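Local coordinates for lipoprotein (Colwellia psychrerythraea, PDB 3O0Y) that is of unknown function but is a putative lipoprotein, possibly lipid-binding, probably related to a clan of metallopeptidases, at residues A[152-156]-A[167-171]; A[215-221]-A[250-255]; A[433-437]-A[486-490]. Residue numbers count along the deposited sequence, not the author numbering.

Interaction 1: residues A[152-156]-A[167-171]; sequences MQNDQ and YIVRL
This is a buried, largely apolar contact between consecutive helices: the C-terminal end of helix 144-154 and the residues just after it meet helix 161-172. Residues 167-171 are regular helix, with Leu171 N bonded to Tyr167 O at 3.0 Å; residues 152-154 are helical and Gln156 is extended (-77/123). Met152 and Tyr167 are nearest in register, CA to CA 7.4 Å. The Met152 side chain (m, t, p) ends in a methyl, CE, that lies over the Tyr167 ring as a CH-pi contact, 4.3 Å from the centroid and 25° off its normal. The same CE touches Leu171 CD2 at 3.6 Å and Arg170 CB at 3.7 Å; flexible, unbranched methionine can fill such a gap between a ring and a helix surface. Tyr167 (chi1 t) brings CE1 within 3.5 Å of Met152 O. Its hydroxyl probably bonds to Phe220 O, while Arg170 NE bonds to Asp67 O. The packing is centred on the Met152 methyl, and the polar ends of Tyr167 and Arg170 find partners outside the two segments.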
# COMPACT_ATOMS: atom_id res chain seq x y z
N MET A 152 11.02 8.57 8.37
CA MET A 152 12.20 9.20 8.94
C MET A 152 13.33 8.18 9.13
O MET A 152 14.49 8.51 8.93
CB MET A 152 11.85 9.89 10.26
CG MET A 152 11.02 11.19 10.13
SD MET A 152 10.68 12.11 11.68
CE MET A 152 12.46 12.46 12.10
N GLN A 153 13.00 6.92 9.45
CA GLN A 153 14.02 5.95 9.76
C GLN A 153 14.50 5.24 8.51
O GLN A 153 15.62 4.73 8.47
CB GLN A 153 13.51 4.96 10.80
CG GLN A 153 13.28 5.56 12.17
CD GLN A 153 12.54 4.66 13.12
OE1 GLN A 153 12.46 3.44 12.92
NE2 GLN A 153 11.89 5.26 14.11
N ASN A 154 13.69 5.22 7.47
CA ASN A 154 14.05 4.48 6.26
C ASN A 154 14.42 5.31 5.07
O ASN A 154 15.26 4.91 4.28
CB ASN A 154 12.87 3.54 5.90
CG ASN A 154 12.83 2.38 6.85
OD1 ASN A 154 13.62 1.43 6.69
ND2 ASN A 154 12.05 2.50 7.90
N ASP A 155 13.67 6.36 4.82
CA ASP A 155 13.77 7.08 3.58
C ASP A 155 14.51 8.40 3.69
O ASP A 155 15.02 8.90 2.71
CB ASP A 155 12.35 7.38 3.07
CG ASP A 155 11.53 6.11 2.86
OD1 ASP A 155 11.98 5.23 2.11
OD2 ASP A 155 10.41 6.06 3.41
N GLN A 156 14.56 8.98 4.87
CA GLN A 156 15.20 10.27 5.03
C GLN A 156 16.71 10.13 5.04
O GLN A 156 17.26 9.38 5.85
CB GLN A 156 14.72 10.90 6.34
CG GLN A 156 15.22 12.31 6.53
CD GLN A 156 14.56 13.11 7.63
OE1 GLN A 156 15.18 14.08 8.15
NE2 GLN A 156 13.34 12.83 7.91
N TYR A 167 16.81 15.97 10.55
CA TYR A 167 16.21 14.89 11.35
C TYR A 167 15.88 15.39 12.75
O TYR A 167 14.78 15.17 13.25
CB TYR A 167 17.21 13.71 11.35
CG TYR A 167 16.81 12.40 11.94
CD1 TYR A 167 16.11 11.48 11.19
CD2 TYR A 167 17.13 12.08 13.26
CE1 TYR A 167 15.85 10.17 11.69
CE2 TYR A 167 16.89 10.78 13.76
CZ TYR A 167 16.20 9.87 13.00
OH TYR A 167 15.92 8.61 13.49
N ILE A 168 16.81 16.16 13.34
CA ILE A 168 16.62 16.72 14.66
C ILE A 168 15.46 17.70 14.71
O ILE A 168 14.63 17.69 15.64
CB ILE A 168 17.96 17.32 15.17
CG1 ILE A 168 18.90 16.17 15.50
CG2 ILE A 168 17.75 18.22 16.41
CD1 ILE A 168 20.39 16.59 15.51
N VAL A 169 15.44 18.56 13.71
CA VAL A 169 14.41 19.59 13.59
C VAL A 169 13.02 18.94 13.43
O VAL A 169 12.02 19.41 14.00
CB VAL A 169 14.76 20.53 12.46
CG1 VAL A 169 13.59 21.39 12.10
CG2 VAL A 169 16.01 21.38 12.90
N ARG A 170 12.97 17.87 12.65
CA ARG A 170 11.70 17.12 12.51
C ARG A 170 11.23 16.53 13.83
O ARG A 170 10.05 16.70 14.22
CB ARG A 170 11.85 16.05 11.41
CG ARG A 170 11.64 16.70 10.04
CD ARG A 170 11.51 15.65 8.93
NE ARG A 170 10.83 16.18 7.74
CZ ARG A 170 10.94 15.65 6.53
NH1 ARG A 170 11.63 14.54 6.32
NH2 ARG A 170 10.27 16.19 5.53
N LEU A 171 12.15 15.87 14.54
CA LEU A 171 11.81 15.30 15.87
C LEU A 171 11.27 16.33 16.85
O LEU A 171 10.35 16.05 17.62
CB LEU A 171 13.01 14.54 16.48
CG LEU A 171 13.54 13.31 15.74
CD1 LEU A 171 14.84 12.87 16.40
CD2 LEU A 171 12.58 12.17 15.64

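Interaction 2: residues A[215-221]-A[250-255]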
# COMPACT_ATOMS: atom_id res chain seq x y z
N ALA A 215 14.37 6.06 26.09
CA ALA A 215 14.54 6.97 24.95
C ALA A 215 15.91 6.78 24.30
O ALA A 215 16.03 6.82 23.08
CB ALA A 215 14.38 8.41 25.40
N GLU A 216 16.95 6.53 25.13
CA GLU A 216 18.33 6.40 24.65
C GLU A 216 18.49 5.20 23.78
O GLU A 216 19.47 5.09 23.01
CB GLU A 216 19.35 6.24 25.80
CG GLU A 216 19.38 7.37 26.83
CD GLU A 216 18.04 7.62 27.61
OE1 GLU A 216 17.25 6.68 27.84
OE2 GLU A 216 17.79 8.80 28.01
N GLN A 217 17.56 4.24 23.88
CA GLN A 217 17.64 3.04 23.05
C GLN A 217 16.52 2.94 21.99
O GLN A 217 16.40 1.92 21.27
CB GLN A 217 17.71 1.79 23.91
CG GLN A 217 19.14 1.55 24.57
CD GLN A 217 20.24 1.36 23.51
OE1 GLN A 217 20.02 0.70 22.46
NE2 GLN A 217 21.41 1.98 23.74
N HIS A 218 15.85 4.06 21.77
CA HIS A 218 14.74 4.08 20.84
C HIS A 218 15.27 3.90 19.40
O HIS A 218 16.38 4.36 19.03
CB HIS A 218 13.99 5.40 20.95
CG HIS A 218 12.64 5.36 20.30
ND1 HIS A 218 12.45 5.68 18.96
CD2 HIS A 218 11.43 5.02 20.80
CE1 HIS A 218 11.17 5.50 18.67
NE2 HIS A 218 10.52 5.10 19.77
N PRO A 219 14.42 3.31 18.51
CA PRO A 219 14.91 3.22 17.13
C PRO A 219 15.27 4.54 16.48
O PRO A 219 16.15 4.56 15.61
CB PRO A 219 13.76 2.54 16.40
CG PRO A 219 13.16 1.67 17.44
CD PRO A 219 13.26 2.41 18.72
N PHE A 220 14.60 5.61 16.83
CA PHE A 220 15.00 6.91 16.27
C PHE A 220 16.49 7.19 16.53
O PHE A 220 17.18 7.76 15.69
CB PHE A 220 14.17 8.04 16.89
CG PHE A 220 12.87 8.39 16.16
CD1 PHE A 220 12.80 8.57 14.81
CD2 PHE A 220 11.71 8.64 16.92
CE1 PHE A 220 11.60 8.98 14.19
CE2 PHE A 220 10.54 9.03 16.32
CZ PHE A 220 10.48 9.19 14.96
N VAL A 221 16.94 6.90 17.76
CA VAL A 221 18.39 7.02 18.14
C VAL A 221 19.27 5.96 17.46
O VAL A 221 20.31 6.28 16.89
CB VAL A 221 18.58 6.88 19.63
CG1 VAL A 221 20.09 7.09 19.96
CG2 VAL A 221 17.66 7.86 20.36
N VAL A 250 14.11 12.99 21.45
CA VAL A 250 13.29 11.77 21.62
C VAL A 250 12.74 11.80 23.04
O VAL A 250 11.52 11.58 23.27
CB VAL A 250 14.07 10.50 21.33
CG1 VAL A 250 13.30 9.22 21.78
CG2 VAL A 250 14.45 10.38 19.83
N SER A 251 13.61 12.07 24.02
CA SER A 251 13.23 12.07 25.43
C SER A 251 12.31 13.20 25.76
O SER A 251 11.33 13.03 26.51
CB SER A 251 14.49 12.20 26.31
OG SER A 251 14.11 12.25 27.66
N GLN A 252 12.63 14.37 25.28
CA GLN A 252 11.91 15.55 25.71
C GLN A 252 10.67 15.92 24.89
O GLN A 252 9.76 16.62 25.41
CB GLN A 252 12.85 16.73 25.73
CG GLN A 252 14.02 16.53 26.71
CD GLN A 252 15.14 17.54 26.52
OE1 GLN A 252 14.95 18.61 25.95
NE2 GLN A 252 16.34 17.21 27.05
N VAL A 253 10.68 15.51 23.61
CA VAL A 253 9.61 15.93 22.71
C VAL A 253 8.81 14.68 22.24
O VAL A 253 7.59 14.63 22.45
CB VAL A 253 10.11 16.74 21.57
CG1 VAL A 253 8.93 17.25 20.76
CG2 VAL A 253 10.93 18.00 22.10
N VAL A 254 9.48 13.68 21.68
CA VAL A 254 8.77 12.53 21.10
C VAL A 254 8.01 11.76 22.13
O VAL A 254 6.82 11.49 21.93
CB VAL A 254 9.71 11.61 20.32
CG1 VAL A 254 8.96 10.39 19.76
CG2 VAL A 254 10.36 12.45 19.14
N TYR A 255 8.68 11.43 23.25
CA TYR A 255 8.07 10.58 24.28
C TYR A 255 6.80 11.20 24.87
O TYR A 255 5.74 10.54 24.85
CB TYR A 255 9.08 10.19 25.35
CG TYR A 255 9.71 8.90 25.06
CD1 TYR A 255 10.16 8.60 23.79
CD2 TYR A 255 9.94 7.96 26.07
CE1 TYR A 255 10.71 7.39 23.51
CE2 TYR A 255 10.49 6.74 25.78
CZ TYR A 255 10.89 6.46 24.51
OH TYR A 255 11.47 5.26 24.17
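Val250 opens the second segment and is the most heavily covered of its residues. Its CB points toward 215-221 and its two methyls divide the work: CG1 lies 3.9 Å from Ala215 CB and 4.0 Å from His218 CB, whereas CG2 meets Phe220 CB at 3.8 Å and Val221 CG2 at 4.1 Å. A compact branched residue suits this spot, reaching both the 3-10 turn and the helix that follows it. Ser251 is small enough to let the backbones close to 5.3 Å between its CA and that of Ala215, and Ala215 CB rests 3.8 Å from Ser251 CA. Ser251 lies within a wider pi-type turn spanning 250-254, marked by Tyr255 N bonding to Val250 O at 2.8 Å. Val254 CG1 approaches the edge of the Phe220 ring, 4.0 Å from CE2. Tyr255 presents a ring face to Ala215 CB, a CH-pi contact 4.2 Å from the centroid and 13° off the normal, and its hydroxyl, bonded to Gly213 O, is 3.4 Å from His218 CD2. His218 is the N-cap of helix 219-228: its ND1 accepts from Phe220 N at 3.0 Å. The contact therefore seats the start of helix 219-228, and the turn leading into it, on long helix 236-268, with Phe210 of helix 197-210 beside Phe220 and Val254, and helix 144-154 packing against Phe220.

Interaction 3: residues A[433-437]-A[486-490]; sequences KTLTY and MYEND
Lys433 makes the polar link between helix 432-439 and the loop 486-490. Its side chain, m at chi1 and t at chi2 to chi4, is stretched so that NZ forms a salt bridge with Asp490 OD2 at 2.7 Å and donates to Met486 O at 2.8 Å; a long, extended lysine suits a place where the nearest CA atoms, those of Lys433 and Met486, are 8.5 Å apart. A water accepts weakly from Lys433 NZ at 3.1 Å and lies 2.6 Å from Glu488 O, a hydrogen-bond partner. Tyr487 to Asp490 form a type II beta turn, with Glu488 at -53/130, Asn489 in the left-handed region (61/30), which asparagine tolerates well, and a weak Asp490 N to Tyr487 O bond of 2.9 Å. Asp490 (chi1 t) is also the N-cap of helix 491-515, its OD1 accepting from Gly493 N, so one carboxylate serves both bridge and cap.

A second water joins Thr434 OG1 and Tyr487 OH, 2.7 Å from each; Thr434 OG1 also bonds to Glu478. Outward lies packing: Tyr487 (chi1 m) brings OH to 3.6 Å from Lys433 CB and 3.5 Å from the edge atom CE2 of Tyr437, while Tyr437 CZ meets Met486 CB at 3.8 Å. The arrangement is that of a type II turn ending in an Asp N-cap, whose other carboxylate oxygen is salt-bridged to a lysine of helix 432-439.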
# COMPACT_ATOMS: atom_id res chain seq x y z
N LYS A 433 7.44 -18.19 -4.20
CA LYS A 433 7.48 -17.73 -5.59
C LYS A 433 6.38 -16.71 -5.82
O LYS A 433 6.64 -15.58 -6.28
CB LYS A 433 7.34 -18.90 -6.58
CG LYS A 433 8.59 -19.63 -6.90
CD LYS A 433 8.27 -20.72 -7.99
CE LYS A 433 9.44 -21.52 -8.39
NZ LYS A 433 9.10 -22.67 -9.28
N THR A 434 5.13 -17.03 -5.42
CA THR A 434 4.04 -16.13 -5.77
C THR A 434 4.21 -14.77 -5.10
O THR A 434 3.95 -13.71 -5.69
CB THR A 434 2.65 -16.75 -5.56
OG1 THR A 434 1.73 -16.06 -6.44
CG2 THR A 434 2.22 -16.74 -4.07
N LEU A 435 4.69 -14.80 -3.85
CA LEU A 435 4.94 -13.54 -3.10
C LEU A 435 6.00 -12.73 -3.83
O LEU A 435 5.89 -11.50 -3.97
CB LEU A 435 5.35 -13.83 -1.70
CG LEU A 435 5.65 -12.61 -0.84
CD1 LEU A 435 4.30 -11.81 -0.69
CD2 LEU A 435 6.22 -13.05 0.51
N THR A 436 7.01 -13.43 -4.32
CA THR A 436 8.13 -12.78 -4.96
C THR A 436 7.75 -12.16 -6.33
O THR A 436 8.20 -11.04 -6.71
CB THR A 436 9.31 -13.74 -5.07
OG1 THR A 436 9.74 -14.14 -3.76
CG2 THR A 436 10.43 -13.17 -5.91
N TYR A 437 6.86 -12.86 -7.05
CA TYR A 437 6.32 -12.28 -8.26
C TYR A 437 5.44 -11.11 -8.03
O TYR A 437 5.46 -10.12 -8.79
CB TYR A 437 5.67 -13.36 -9.13
CG TYR A 437 6.53 -14.57 -9.45
CD1 TYR A 437 7.91 -14.48 -9.67
CD2 TYR A 437 5.98 -15.84 -9.48
CE1 TYR A 437 8.65 -15.57 -9.90
CE2 TYR A 437 6.72 -16.92 -9.77
CZ TYR A 437 8.06 -16.81 -9.96
OH TYR A 437 8.85 -17.96 -10.17
N MET A 486 6.64 -20.43 -14.83
CA MET A 486 7.44 -20.38 -13.63
C MET A 486 7.14 -21.53 -12.63
O MET A 486 7.89 -21.71 -11.67
CB MET A 486 7.29 -19.04 -12.94
CG MET A 486 7.91 -17.90 -13.72
SD MET A 486 9.76 -18.11 -14.08
CE MET A 486 9.44 -18.32 -15.65
N TYR A 487 6.01 -22.25 -12.81
CA TYR A 487 5.69 -23.39 -12.00
C TYR A 487 5.84 -24.74 -12.70
O TYR A 487 5.31 -25.75 -12.24
CB TYR A 487 4.30 -23.20 -11.38
CG TYR A 487 4.22 -21.96 -10.52
CD1 TYR A 487 4.66 -21.98 -9.20
CD2 TYR A 487 3.73 -20.78 -11.02
CE1 TYR A 487 4.62 -20.89 -8.44
CE2 TYR A 487 3.71 -19.64 -10.26
CZ TYR A 487 4.12 -19.72 -8.94
OH TYR A 487 4.07 -18.58 -8.15
N GLU A 488 6.59 -24.75 -13.78
CA GLU A 488 6.96 -26.01 -14.41
C GLU A 488 7.57 -26.95 -13.34
O GLU A 488 8.49 -26.57 -12.62
CB GLU A 488 7.92 -25.73 -15.58
CG GLU A 488 8.42 -27.02 -16.23
CD GLU A 488 9.60 -26.83 -17.25
OE1 GLU A 488 9.88 -27.80 -17.99
OE2 GLU A 488 10.28 -25.74 -17.30
N ASN A 489 7.09 -28.19 -13.26
CA ASN A 489 7.67 -29.16 -12.33
C ASN A 489 7.52 -28.64 -10.89
O ASN A 489 8.35 -28.94 -10.04
CB ASN A 489 9.09 -29.53 -12.69
CG ASN A 489 9.18 -30.11 -14.12
OD1 ASN A 489 8.21 -30.67 -14.61
ND2 ASN A 489 10.29 -29.85 -14.82
N ASP A 490 6.47 -27.85 -10.63
CA ASP A 490 6.30 -27.25 -9.31
C ASP A 490 4.85 -27.15 -8.86
O ASP A 490 4.31 -26.05 -8.68
CB ASP A 490 7.04 -25.91 -9.20
CG ASP A 490 7.07 -25.32 -7.78
OD1 ASP A 490 6.78 -26.01 -6.77
OD2 ASP A 490 7.44 -24.12 -7.67
O HOH W 1 9.73 -24.47 -11.71
O HOH W 2 2.63 -16.49 -8.98

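Overall arrangement
From the N terminus, the chain closes three separate loops in series, none crossing another. Interaction 1 closes a short loop, with ten residues between its segments. Interaction 2 then closes a longer loop of 28, from 215-221 to helix 236-268. These two are neighbours, centres 12 Å apart, and share a core: Tyr167 OH probably hydrogen-bonds to Phe220 O at 2.7 Å, and Leu171 CD2 packs on Phe220 CE1 at 3.6 Å. Together they tie helices 144-154, 161-172, 219-228 and 236-268 together. Interaction 3 stands apart, its centre 38 Å and 43 Å from those of interactions 1 and 2; it closes a loop of 48 residues, joining helix 432-439 to the turn between helices 467-483 and 491-515.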